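Local structure of putative pterin-4-alpha-carbinolamine dehydratase (3JST) at residues 30-35 and 91-96; 34-39 and 67-72; 44-49 and 62-67; 56-61 and 82-87. The protein probably catalyses the dehydration of 4a-hydroxytetrahydrobiopterin to dihydrobiopterin, as a member of the pterin-4-alpha-carbinolamine dehydratase family. All coordinates share one frame; numbering follows the deposited sequence.

In the fold
All four contacts belong to one small alpha+beta fold, in which helices 39-56 and 83-96 pack on an antiparallel sheet. Contacts 1 and 4 use opposite ends of helix 83-96, and their centres lie about 6 and 7 Å from the centre of the chain. Contacts 2 and 3 lie farther out, about 12 to 13 Å from it. Contacts 1 and 2 share strand 30-35 and the ring of Phe34. Contact 2 joins strands by backbone bonds. Contact 3 is apolar, helix against edge strand. Contacts 1 and 4 each add one polar side-chain bond to apolar packing. No contact is wholly buried, and contact 2 has the most exposed residues.

Contact 1: 30-35 and 91-96; sequences ITRSFK and KMNAIA
Arg32 and Asn93 make the polar link between strand 30-35 and the end of helix 83-96. Arg32 NH2 donates to Asn93 OD1 at 2.8 Å. The bond is bent, with 140° at the hydrogen. OD1 lies in the guanidinium plane, but NH2 stands above the amide plane. The two flat groups are nearly perpendicular. Arg32 CG is anti to the backbone N (chi1 178°), and the extended chain beyond it carries NH2 across to Asn93. A water accepts from Arg32 NH2 at 3.0 Å and donates to Asn93 O. OD1 has a second donor in Trp21 NE1, and Asn93 ND2 bonds to Asp19 O. OD1 also lies near the plane of the Phe34 ring, at its edge.

The segments run nearly parallel, and their axes come within 11.0 Å, as a helix lying on one face of the sheet. This is the helix-on-sheet layer of the pterin dehydratase fold.

The apolar part centres on Phe34. Its CE1 meets Ala96 CB at 3.7 Å, and its CZ meets Met92 CB at 4.0 Å. Within the strand, Arg32 CD passes over one face of the Phe34 ring, toward the rim. Phe34 CD1 in turn sits over the centre of the guanidinium.

Contact 2: 34-39 and 67-72; sequences FKFKDF and NRVDVT. With EDO (1,2-ethanediol), chain C.
Phe34 and Val69 pair through both backbone bonds. Phe34 N donates to Val69 O at 2.7 Å, and Val69 N to Phe34 O at 3.0 Å. They are an antiparallel hydrogen-bonded pair. Lys35 and Arg68 form the next, non-hydrogen-bonded pair. Phe36 N then donates to Asn67 O at 2.8 Å.

Asn67 adds a side-chain bond. Its ND2 donates to Phe36 O at 2.9 Å, nearly along the C=O axis but with a bent N-H angle of 135°. The torsion chi1 (63°) sets Asn67 CG, between its backbone N and carbonyl carbon, 3.5 Å from Phe36 O. The backbone and the side chain of Asn67 thus both grip Phe36.

The side chains split between two faces. Phe34 and Val69 share one face. Val71 CG2 meets Phe34 CE2 at 3.9 Å, and Val69 CG2 meets the edge of the Phe36 ring at CE2, 3.7 Å away. On the other face Lys35 and Arg68 lie side by side and point the same way. Lys35 CD touches Arg68 CG at 3.6 Å.

Farther out, Phe45 of helix 39-56 meets the rings of both Phe34 and Phe36. Asp38 is the N-cap residue of that helix, and its OD1 bonds to Thr41 OG1. Thr72 OG1 binds a 1,2-ethanediol, probably from the crystallisation liquor. The pairing is that of two neighbouring antiparallel strands in the sheet, with the chain leaving strand 30-35 for helix 39-56.

Contact 3: 44-49 and 62-67; sequences GFMAQA and WFNAYN
Met46 and Trp62 carry this contact between helix 39-56 and the edge strand 61-65. The helix runs roughly antiparallel to the strand, with an angle of 157° between the two segments, and their axes come within 11.3 Å.

The tight part is built round the six-membered ring of Trp62. Met46 CE sits over the centre of one face, 3.9 Å from the ring centroid, in a CH-pi contact. The Met46 chain bends at its last torsion (chi3 76°), which places CE there. The sulfur stands farther out above the same face, 4.9 Å from the centroid, in a Met-aromatic contact. Ala49 CB approaches the far end of the indole and meets Trp62 CZ3 at 3.6 Å. Trp62 CH2 comes to 3.3 Å from Met46 O. Toward the turn, Met46 SD packs equally closely on Asn64 CB, at 3.8 Å. Asn64 keeps its polar end within the turn, where ND2 donates to Tyr66 O at 2.9 Å and also bonds to Arg68 O.

The contact is looser elsewhere. Phe45 CE2 lies near the plane of the indole at its edge, 4.3 Å from Trp62 CZ3. The Phe45 ring also meets those of Phe34 and Phe36. On the helix, Ala47 and Gln48 point away from the strand, and Gln48 is exposed.

No hydrogen bond joins the two segments. Their attachment therefore rests on dispersion and on the weak attraction of the methionine methyl and sulfur for the indole.

Contact 4: 56-61 and 82-87; sequences LDHHPE and TELDIK
His58 and Asp85 form the polar centre of the contact. His58 NE2 donates to Asp85 OD1 at 2.7 Å, with 146° at the hydrogen. OD1 lies in the ring plane, but NE2 meets the carboxylate from above its plane. His58 CG is anti to the backbone N (chi1 -175°), which sets CG on the helix side. The turn about chi2 then brings NE2 to Asp85. Leu84 CB sits over the ring centre, 3.6 Å from the centroid, in a CH-pi contact. One face and the NE2 edge of the ring are thus both fixed by helix 83-96.

The other oxygen of Asp85, OD2, accepts from Thr82 N at 2.9 Å through the anti lone pair. OD2 also bonds to Thr75 OG1.

Beside the histidine, Leu56 CD2 meets Lys87 NZ at 3.8 Å. The Lys87 chain bends at chi3 (83°), the torsion that sets CE, and CE lies 4.2 Å from the same methyl.

Leu84 N donates to Thr82 OG1 at 3.3 Å. With the Thr82 N bond, this completes a capping box. The loop between helix 39-56 and strand 61-65 is thereby tied to the start of helix 83-96. Its sequence His58-His59-Pro60 resembles the conserved motif of the pterin dehydratase family.

Contact 1: 30-35 and 91-96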
# COMPACT_ATOMS: atom_id res chain seq x y z
N ILE A 30 -3.48 1.51 5.98
CA ILE A 30 -2.06 1.26 6.22
C ILE A 30 -1.21 2.14 5.31
O ILE A 30 -1.67 2.57 4.24
CB ILE A 30 -1.69 -0.23 6.04
CG1 ILE A 30 -1.97 -0.71 4.61
CG2 ILE A 30 -2.45 -1.08 7.05
CD1 ILE A 30 -1.52 -2.16 4.33
N THR A 31 0.02 2.41 5.73
CA THR A 31 0.85 3.37 5.03
C THR A 31 2.34 3.02 5.10
O THR A 31 2.82 2.44 6.07
CB THR A 31 0.61 4.81 5.57
OG1 THR A 31 1.24 5.77 4.70
CG2 THR A 31 1.14 4.98 7.00
N ARG A 32 3.05 3.36 4.02
CA ARG A 32 4.50 3.35 3.99
C ARG A 32 5.00 4.55 3.19
O ARG A 32 4.40 4.94 2.19
CB ARG A 32 5.04 2.06 3.38
CG ARG A 32 6.57 2.03 3.30
CD ARG A 32 7.15 0.69 2.91
NE ARG A 32 8.61 0.76 2.87
CZ ARG A 32 9.42 -0.15 2.33
NH1 ARG A 32 10.74 0.04 2.37
NH2 ARG A 32 8.94 -1.24 1.74
N SER A 33 6.10 5.13 3.66
CA SER A 33 6.82 6.16 2.93
C SER A 33 8.05 5.53 2.30
O SER A 33 8.94 5.04 3.00
CB SER A 33 7.24 7.29 3.88
OG SER A 33 6.10 7.95 4.40
N PHE A 34 8.06 5.50 0.97
CA PHE A 34 9.19 4.99 0.21
C PHE A 34 10.13 6.15 -0.10
O PHE A 34 9.68 7.26 -0.38
CB PHE A 34 8.72 4.34 -1.09
CG PHE A 34 7.86 3.12 -0.90
CD1 PHE A 34 8.43 1.84 -0.92
CD2 PHE A 34 6.49 3.24 -0.70
CE1 PHE A 34 7.63 0.71 -0.74
CE2 PHE A 34 5.69 2.12 -0.52
CZ PHE A 34 6.26 0.85 -0.55
N LYS A 35 11.42 5.87 -0.03
CA LYS A 35 12.46 6.83 -0.38
C LYS A 35 13.37 6.18 -1.40
O LYS A 35 14.03 5.18 -1.11
CB LYS A 35 13.25 7.23 0.87
CG LYS A 35 14.27 8.33 0.65
CD LYS A 35 13.62 9.71 0.62
CE LYS A 35 14.65 10.83 0.72
NZ LYS A 35 15.38 10.79 2.02
N LYS A 91 3.02 -6.26 -3.08
CA LYS A 91 3.54 -6.04 -4.43
C LYS A 91 4.46 -4.82 -4.48
O LYS A 91 5.52 -4.87 -5.11
CB LYS A 91 2.41 -5.86 -5.45
CG LYS A 91 2.87 -5.77 -6.90
CD LYS A 91 3.41 -7.11 -7.42
CE LYS A 91 3.56 -7.09 -8.93
NZ LYS A 91 4.02 -8.39 -9.49
N MET A 92 4.03 -3.74 -3.83
CA MET A 92 4.84 -2.53 -3.73
C MET A 92 6.19 -2.81 -3.08
O MET A 92 7.22 -2.32 -3.55
CB MET A 92 4.10 -1.44 -2.95
CG MET A 92 3.04 -0.74 -3.78
SD MET A 92 2.14 0.52 -2.86
CE MET A 92 1.24 1.30 -4.20
N ASN A 93 6.18 -3.59 -2.01
CA ASN A 93 7.42 -4.00 -1.35
C ASN A 93 8.33 -4.80 -2.28
O ASN A 93 9.55 -4.65 -2.23
CB ASN A 93 7.13 -4.78 -0.06
CG ASN A 93 6.92 -3.87 1.13
OD1 ASN A 93 6.64 -2.68 0.97
ND2 ASN A 93 7.07 -4.41 2.34
N ALA A 94 7.73 -5.64 -3.13
CA ALA A 94 8.49 -6.42 -4.10
C ALA A 94 9.09 -5.52 -5.19
O ALA A 94 10.24 -5.69 -5.57
CB ALA A 94 7.60 -7.50 -4.74
N ILE A 95 8.30 -4.56 -5.67
CA ILE A 95 8.76 -3.62 -6.69
C ILE A 95 9.92 -2.77 -6.15
O ILE A 95 10.96 -2.65 -6.79
CB ILE A 95 7.62 -2.69 -7.17
CG1 ILE A 95 6.52 -3.48 -7.88
CG2 ILE A 95 8.17 -1.62 -8.12
CD1 ILE A 95 5.20 -2.73 -7.95
N ALA A 96 9.72 -2.20 -4.96
CA ALA A 96 10.71 -1.32 -4.34
C ALA A 96 12.01 -2.02 -3.97
O ALA A 96 13.07 -1.41 -4.01
CB ALA A 96 10.11 -0.65 -3.11
O HOH W 1 10.55 -2.97 -0.11

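Contact 2: 34-39 and 67-72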
# COMPACT_ATOMS: atom_id res chain seq x y z
N PHE A 34 8.06 5.50 0.97
CA PHE A 34 9.19 4.99 0.21
C PHE A 34 10.13 6.15 -0.10
O PHE A 34 9.68 7.26 -0.38
CB PHE A 34 8.72 4.34 -1.09
CG PHE A 34 7.86 3.12 -0.90
CD1 PHE A 34 8.43 1.84 -0.92
CD2 PHE A 34 6.49 3.24 -0.70
CE1 PHE A 34 7.63 0.71 -0.74
CE2 PHE A 34 5.69 2.12 -0.52
CZ PHE A 34 6.26 0.85 -0.55
N LYS A 35 11.42 5.87 -0.03
CA LYS A 35 12.46 6.83 -0.38
C LYS A 35 13.37 6.18 -1.40
O LYS A 35 14.03 5.18 -1.11
CB LYS A 35 13.25 7.23 0.87
CG LYS A 35 14.27 8.33 0.65
CD LYS A 35 13.62 9.71 0.62
CE LYS A 35 14.65 10.83 0.72
NZ LYS A 35 15.38 10.79 2.02
N PHE A 36 13.40 6.73 -2.61
CA PHE A 36 14.24 6.21 -3.68
C PHE A 36 15.43 7.14 -3.90
O PHE A 36 15.53 8.19 -3.27
CB PHE A 36 13.41 6.07 -4.95
CG PHE A 36 12.22 5.16 -4.78
CD1 PHE A 36 12.38 3.79 -4.83
CD2 PHE A 36 10.96 5.69 -4.52
CE1 PHE A 36 11.29 2.94 -4.66
CE2 PHE A 36 9.87 4.85 -4.35
CZ PHE A 36 10.04 3.47 -4.42
N LYS A 37 16.36 6.74 -4.76
CA LYS A 37 17.55 7.55 -4.97
C LYS A 37 17.28 8.79 -5.82
O LYS A 37 17.99 9.79 -5.69
CB LYS A 37 18.70 6.71 -5.57
CG LYS A 37 18.50 6.20 -6.99
CD LYS A 37 19.83 5.68 -7.55
CE LYS A 37 19.63 4.63 -8.64
NZ LYS A 37 18.96 3.41 -8.11
N ASP A 38 16.26 8.74 -6.67
CA ASP A 38 15.90 9.88 -7.51
C ASP A 38 14.44 9.81 -7.99
O ASP A 38 13.73 8.86 -7.66
CB ASP A 38 16.86 10.00 -8.71
CG ASP A 38 16.98 8.71 -9.52
OD1 ASP A 38 16.08 7.83 -9.47
OD2 ASP A 38 17.99 8.57 -10.24
N PHE A 39 14.01 10.81 -8.75
CA PHE A 39 12.66 10.81 -9.30
C PHE A 39 12.43 9.65 -10.27
O PHE A 39 11.39 9.00 -10.23
CB PHE A 39 12.34 12.14 -9.97
CG PHE A 39 11.01 12.16 -10.67
CD1 PHE A 39 9.83 12.23 -9.94
CD2 PHE A 39 10.94 12.08 -12.06
CE1 PHE A 39 8.59 12.23 -10.59
CE2 PHE A 39 9.72 12.09 -12.71
CZ PHE A 39 8.54 12.16 -11.98
N ASN A 67 11.96 12.15 -5.06
CA ASN A 67 12.31 10.75 -4.80
C ASN A 67 11.49 10.07 -3.70
O ASN A 67 11.73 8.90 -3.37
CB ASN A 67 13.81 10.63 -4.48
CG ASN A 67 14.20 11.38 -3.21
OD1 ASN A 67 13.51 12.31 -2.78
ND2 ASN A 67 15.32 10.98 -2.62
N ARG A 68 10.53 10.80 -3.13
CA ARG A 68 9.68 10.27 -2.06
C ARG A 68 8.33 9.88 -2.61
O ARG A 68 7.72 10.65 -3.35
CB ARG A 68 9.48 11.31 -0.96
CG ARG A 68 10.73 11.63 -0.17
CD ARG A 68 10.47 12.67 0.91
NE ARG A 68 10.52 14.05 0.39
CZ ARG A 68 9.49 14.90 0.35
NH1 ARG A 68 8.28 14.57 0.80
NH2 ARG A 68 9.68 16.12 -0.14
N VAL A 69 7.85 8.69 -2.24
CA VAL A 69 6.48 8.29 -2.51
C VAL A 69 5.82 7.80 -1.21
O VAL A 69 6.27 6.81 -0.62
CB VAL A 69 6.38 7.16 -3.56
CG1 VAL A 69 4.92 6.97 -3.98
CG2 VAL A 69 7.25 7.47 -4.77
N ASP A 70 4.79 8.51 -0.77
CA ASP A 70 4.02 8.12 0.41
C ASP A 70 2.73 7.46 -0.05
O ASP A 70 1.98 8.05 -0.82
CB ASP A 70 3.68 9.35 1.27
CG ASP A 70 4.91 10.12 1.69
OD1 ASP A 70 5.93 9.48 2.01
OD2 ASP A 70 4.86 11.36 1.70
N VAL A 71 2.49 6.25 0.44
CA VAL A 71 1.32 5.46 0.04
C VAL A 71 0.43 5.17 1.24
O VAL A 71 0.91 4.76 2.30
CB VAL A 71 1.76 4.12 -0.58
CG1 VAL A 71 0.54 3.34 -1.08
CG2 VAL A 71 2.76 4.35 -1.71
N THR A 72 -0.88 5.39 1.07
CA THR A 72 -1.90 4.97 2.02
C THR A 72 -2.90 4.05 1.31
O THR A 72 -3.38 4.37 0.21
CB THR A 72 -2.67 6.17 2.61
OG1 THR A 72 -1.76 7.00 3.34
CG2 THR A 72 -3.79 5.71 3.53
C1 EDO C . -1.62 9.55 1.12
O1 EDO C . -1.59 10.97 1.25
C2 EDO C . -0.21 9.00 1.05
O2 EDO C . 0.23 8.62 2.35

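Contact 3: 44-49 and 62-67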
# COMPACT_ATOMS: atom_id res chain seq x y z
N GLY A 44 9.41 4.93 -11.84
CA GLY A 44 9.39 3.52 -12.23
C GLY A 44 8.57 2.67 -11.27
O GLY A 44 7.79 1.82 -11.69
N PHE A 45 8.75 2.92 -9.97
CA PHE A 45 7.97 2.26 -8.92
C PHE A 45 6.48 2.56 -9.09
O PHE A 45 5.66 1.65 -9.05
CB PHE A 45 8.46 2.70 -7.54
CG PHE A 45 7.50 2.42 -6.42
CD1 PHE A 45 7.52 1.20 -5.76
CD2 PHE A 45 6.60 3.38 -6.00
CE1 PHE A 45 6.64 0.94 -4.72
CE2 PHE A 45 5.71 3.13 -4.97
CZ PHE A 45 5.73 1.91 -4.32
N MET A 46 6.15 3.83 -9.29
CA MET A 46 4.75 4.24 -9.49
C MET A 46 4.15 3.62 -10.75
O MET A 46 2.99 3.20 -10.74
CB MET A 46 4.63 5.77 -9.53
CG MET A 46 4.94 6.44 -8.19
SD MET A 46 4.72 8.23 -8.20
CE MET A 46 2.93 8.34 -8.14
N ALA A 47 4.94 3.55 -11.82
CA ALA A 47 4.50 2.93 -13.07
C ALA A 47 4.14 1.45 -12.86
O ALA A 47 3.07 1.00 -13.27
CB ALA A 47 5.57 3.07 -14.15
N GLN A 48 5.02 0.72 -12.20
CA GLN A 48 4.78 -0.70 -11.91
C GLN A 48 3.59 -0.91 -10.98
O GLN A 48 2.78 -1.81 -11.20
CB GLN A 48 6.03 -1.36 -11.33
CG GLN A 48 7.16 -1.45 -12.33
CD GLN A 48 8.32 -2.27 -11.84
OE1 GLN A 48 9.43 -1.76 -11.67
NE2 GLN A 48 8.08 -3.56 -11.62
N ALA A 49 3.49 -0.09 -9.94
CA ALA A 49 2.38 -0.15 -8.98
C ALA A 49 1.05 0.17 -9.65
O ALA A 49 0.03 -0.45 -9.33
CB ALA A 49 2.63 0.80 -7.81
N TRP A 62 -1.78 8.12 -2.92
CA TRP A 62 -0.33 8.31 -2.86
C TRP A 62 0.15 9.69 -3.28
O TRP A 62 -0.46 10.37 -4.09
CB TRP A 62 0.42 7.19 -3.62
CG TRP A 62 0.06 6.97 -5.07
CD1 TRP A 62 -0.91 7.60 -5.80
CD2 TRP A 62 0.65 5.99 -5.94
NE1 TRP A 62 -0.94 7.09 -7.08
CE2 TRP A 62 0.01 6.10 -7.19
CE3 TRP A 62 1.67 5.04 -5.79
CZ2 TRP A 62 0.35 5.30 -8.29
CZ3 TRP A 62 2.01 4.24 -6.88
CH2 TRP A 62 1.35 4.38 -8.11
N PHE A 63 1.26 10.09 -2.66
CA PHE A 63 1.86 11.40 -2.82
C PHE A 63 3.30 11.19 -3.27
O PHE A 63 3.98 10.31 -2.74
CB PHE A 63 1.84 12.16 -1.49
CG PHE A 63 2.65 13.43 -1.48
CD1 PHE A 63 2.11 14.62 -1.94
CD2 PHE A 63 3.96 13.44 -1.00
CE1 PHE A 63 2.85 15.80 -1.93
CE2 PHE A 63 4.71 14.61 -0.98
CZ PHE A 63 4.16 15.79 -1.45
N ASN A 64 3.74 11.97 -4.25
CA ASN A 64 5.13 11.95 -4.70
C ASN A 64 5.72 13.35 -4.71
O ASN A 64 5.05 14.32 -5.07
CB ASN A 64 5.24 11.29 -6.08
CG ASN A 64 6.56 11.56 -6.78
OD1 ASN A 64 6.60 12.27 -7.78
ND2 ASN A 64 7.65 11.00 -6.25
N ALA A 65 6.97 13.45 -4.27
CA ALA A 65 7.76 14.67 -4.36
C ALA A 65 9.19 14.26 -4.64
O ALA A 65 9.88 13.75 -3.76
CB ALA A 65 7.68 15.46 -3.06
N TYR A 66 9.63 14.45 -5.89
CA TYR A 66 10.93 13.98 -6.36
C TYR A 66 11.13 12.48 -6.05
O TYR A 66 10.49 11.64 -6.68
CB TYR A 66 12.07 14.87 -5.81
CG TYR A 66 13.43 14.56 -6.40
CD1 TYR A 66 13.66 14.69 -7.76
CD2 TYR A 66 14.49 14.15 -5.60
CE1 TYR A 66 14.90 14.39 -8.32
CE2 TYR A 66 15.74 13.85 -6.14
CZ TYR A 66 15.93 13.98 -7.50
OH TYR A 66 17.16 13.70 -8.06
N ASN A 67 11.96 12.15 -5.06
CA ASN A 67 12.31 10.75 -4.80
C ASN A 67 11.49 10.07 -3.70
O ASN A 67 11.73 8.90 -3.37
CB ASN A 67 13.81 10.63 -4.48
CG ASN A 67 14.20 11.38 -3.21
OD1 ASN A 67 13.51 12.31 -2.78
ND2 ASN A 67 15.32 10.98 -2.62

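Contact 4: 56-61 and 82-87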
# COMPACT_ATOMS: atom_id res chain seq x y z
N LEU A 56 -5.79 -5.33 -10.19
CA LEU A 56 -6.70 -5.58 -9.06
C LEU A 56 -7.96 -4.71 -9.05
O LEU A 56 -8.88 -4.98 -8.27
CB LEU A 56 -5.97 -5.34 -7.74
CG LEU A 56 -4.79 -6.24 -7.36
CD1 LEU A 56 -4.33 -5.85 -5.96
CD2 LEU A 56 -5.17 -7.71 -7.42
N ASP A 57 -8.00 -3.68 -9.89
CA ASP A 57 -9.00 -2.62 -9.78
C ASP A 57 -9.04 -2.11 -8.34
O ASP A 57 -10.09 -2.09 -7.70
CB ASP A 57 -10.38 -3.12 -10.25
CG ASP A 57 -11.38 -1.98 -10.45
OD1 ASP A 57 -10.95 -0.83 -10.68
OD2 ASP A 57 -12.59 -2.24 -10.38
N HIS A 58 -7.88 -1.74 -7.83
CA HIS A 58 -7.72 -1.32 -6.45
C HIS A 58 -6.62 -0.27 -6.40
O HIS A 58 -5.44 -0.58 -6.59
CB HIS A 58 -7.37 -2.53 -5.57
CG HIS A 58 -7.31 -2.21 -4.11
ND1 HIS A 58 -8.43 -1.87 -3.38
CD2 HIS A 58 -6.27 -2.17 -3.24
CE1 HIS A 58 -8.08 -1.63 -2.13
NE2 HIS A 58 -6.78 -1.81 -2.02
N HIS A 59 -7.00 0.97 -6.15
CA HIS A 59 -6.12 2.10 -6.38
C HIS A 59 -5.65 2.75 -5.08
O HIS A 59 -6.45 2.95 -4.16
CB HIS A 59 -6.81 3.10 -7.29
CG HIS A 59 -7.20 2.50 -8.60
ND1 HIS A 59 -8.45 1.96 -8.83
CD2 HIS A 59 -6.49 2.31 -9.74
CE1 HIS A 59 -8.50 1.49 -10.06
NE2 HIS A 59 -7.32 1.68 -10.64
N PRO A 60 -4.35 3.08 -5.00
CA PRO A 60 -3.81 3.67 -3.79
C PRO A 60 -4.14 5.14 -3.64
O PRO A 60 -4.52 5.79 -4.62
CB PRO A 60 -2.29 3.49 -3.97
CG PRO A 60 -2.10 3.58 -5.46
CD PRO A 60 -3.31 2.89 -6.04
N GLU A 61 -4.01 5.65 -2.42
CA GLU A 61 -3.87 7.08 -2.19
C GLU A 61 -2.37 7.31 -2.04
O GLU A 61 -1.75 6.75 -1.13
CB GLU A 61 -4.62 7.53 -0.94
CG GLU A 61 -6.14 7.49 -1.09
CD GLU A 61 -6.89 7.97 0.14
OE1 GLU A 61 -6.24 8.36 1.14
OE2 GLU A 61 -8.14 7.95 0.12
N THR A 82 -8.49 -4.50 3.81
CA THR A 82 -8.83 -5.85 3.34
C THR A 82 -7.59 -6.49 2.70
O THR A 82 -6.53 -5.86 2.59
CB THR A 82 -9.97 -5.82 2.30
OG1 THR A 82 -9.48 -5.32 1.04
CG2 THR A 82 -11.14 -4.96 2.78
N GLU A 83 -7.75 -7.73 2.25
CA GLU A 83 -6.69 -8.46 1.56
C GLU A 83 -6.17 -7.74 0.32
O GLU A 83 -5.00 -7.88 -0.02
CB GLU A 83 -7.19 -9.88 1.21
CG GLU A 83 -6.20 -10.77 0.44
CD GLU A 83 -4.89 -11.04 1.19
OE1 GLU A 83 -4.81 -10.79 2.41
OE2 GLU A 83 -3.94 -11.53 0.54
N LEU A 84 -7.01 -6.95 -0.35
CA LEU A 84 -6.57 -6.14 -1.49
C LEU A 84 -5.46 -5.15 -1.11
O LEU A 84 -4.50 -4.95 -1.87
CB LEU A 84 -7.76 -5.37 -2.07
CG LEU A 84 -8.87 -6.17 -2.74
CD1 LEU A 84 -10.05 -5.27 -3.10
CD2 LEU A 84 -8.34 -6.90 -3.96
N ASP A 85 -5.58 -4.54 0.06
CA ASP A 85 -4.57 -3.62 0.56
C ASP A 85 -3.29 -4.37 0.92
O ASP A 85 -2.18 -3.90 0.65
CB ASP A 85 -5.10 -2.87 1.79
CG ASP A 85 -6.35 -2.10 1.47
OD1 ASP A 85 -6.29 -1.23 0.58
OD2 ASP A 85 -7.40 -2.38 2.10
N ILE A 86 -3.46 -5.55 1.50
CA ILE A 86 -2.32 -6.42 1.82
C ILE A 86 -1.60 -6.85 0.54
O ILE A 86 -0.38 -6.83 0.49
CB ILE A 86 -2.76 -7.67 2.62
CG1 ILE A 86 -3.54 -7.29 3.89
CG2 ILE A 86 -1.54 -8.52 2.97
CD1 ILE A 86 -2.90 -6.19 4.74
N LYS A 87 -2.36 -7.23 -0.48
CA LYS A 87 -1.77 -7.62 -1.77
C LYS A 87 -0.98 -6.48 -2.40
O LYS A 87 0.12 -6.68 -2.92
CB LYS A 87 -2.85 -8.12 -2.74
CG LYS A 87 -3.42 -9.47 -2.37
CD LYS A 87 -4.54 -9.89 -3.31
CE LYS A 87 -4.01 -10.52 -4.58
NZ LYS A 87 -5.11 -10.99 -5.48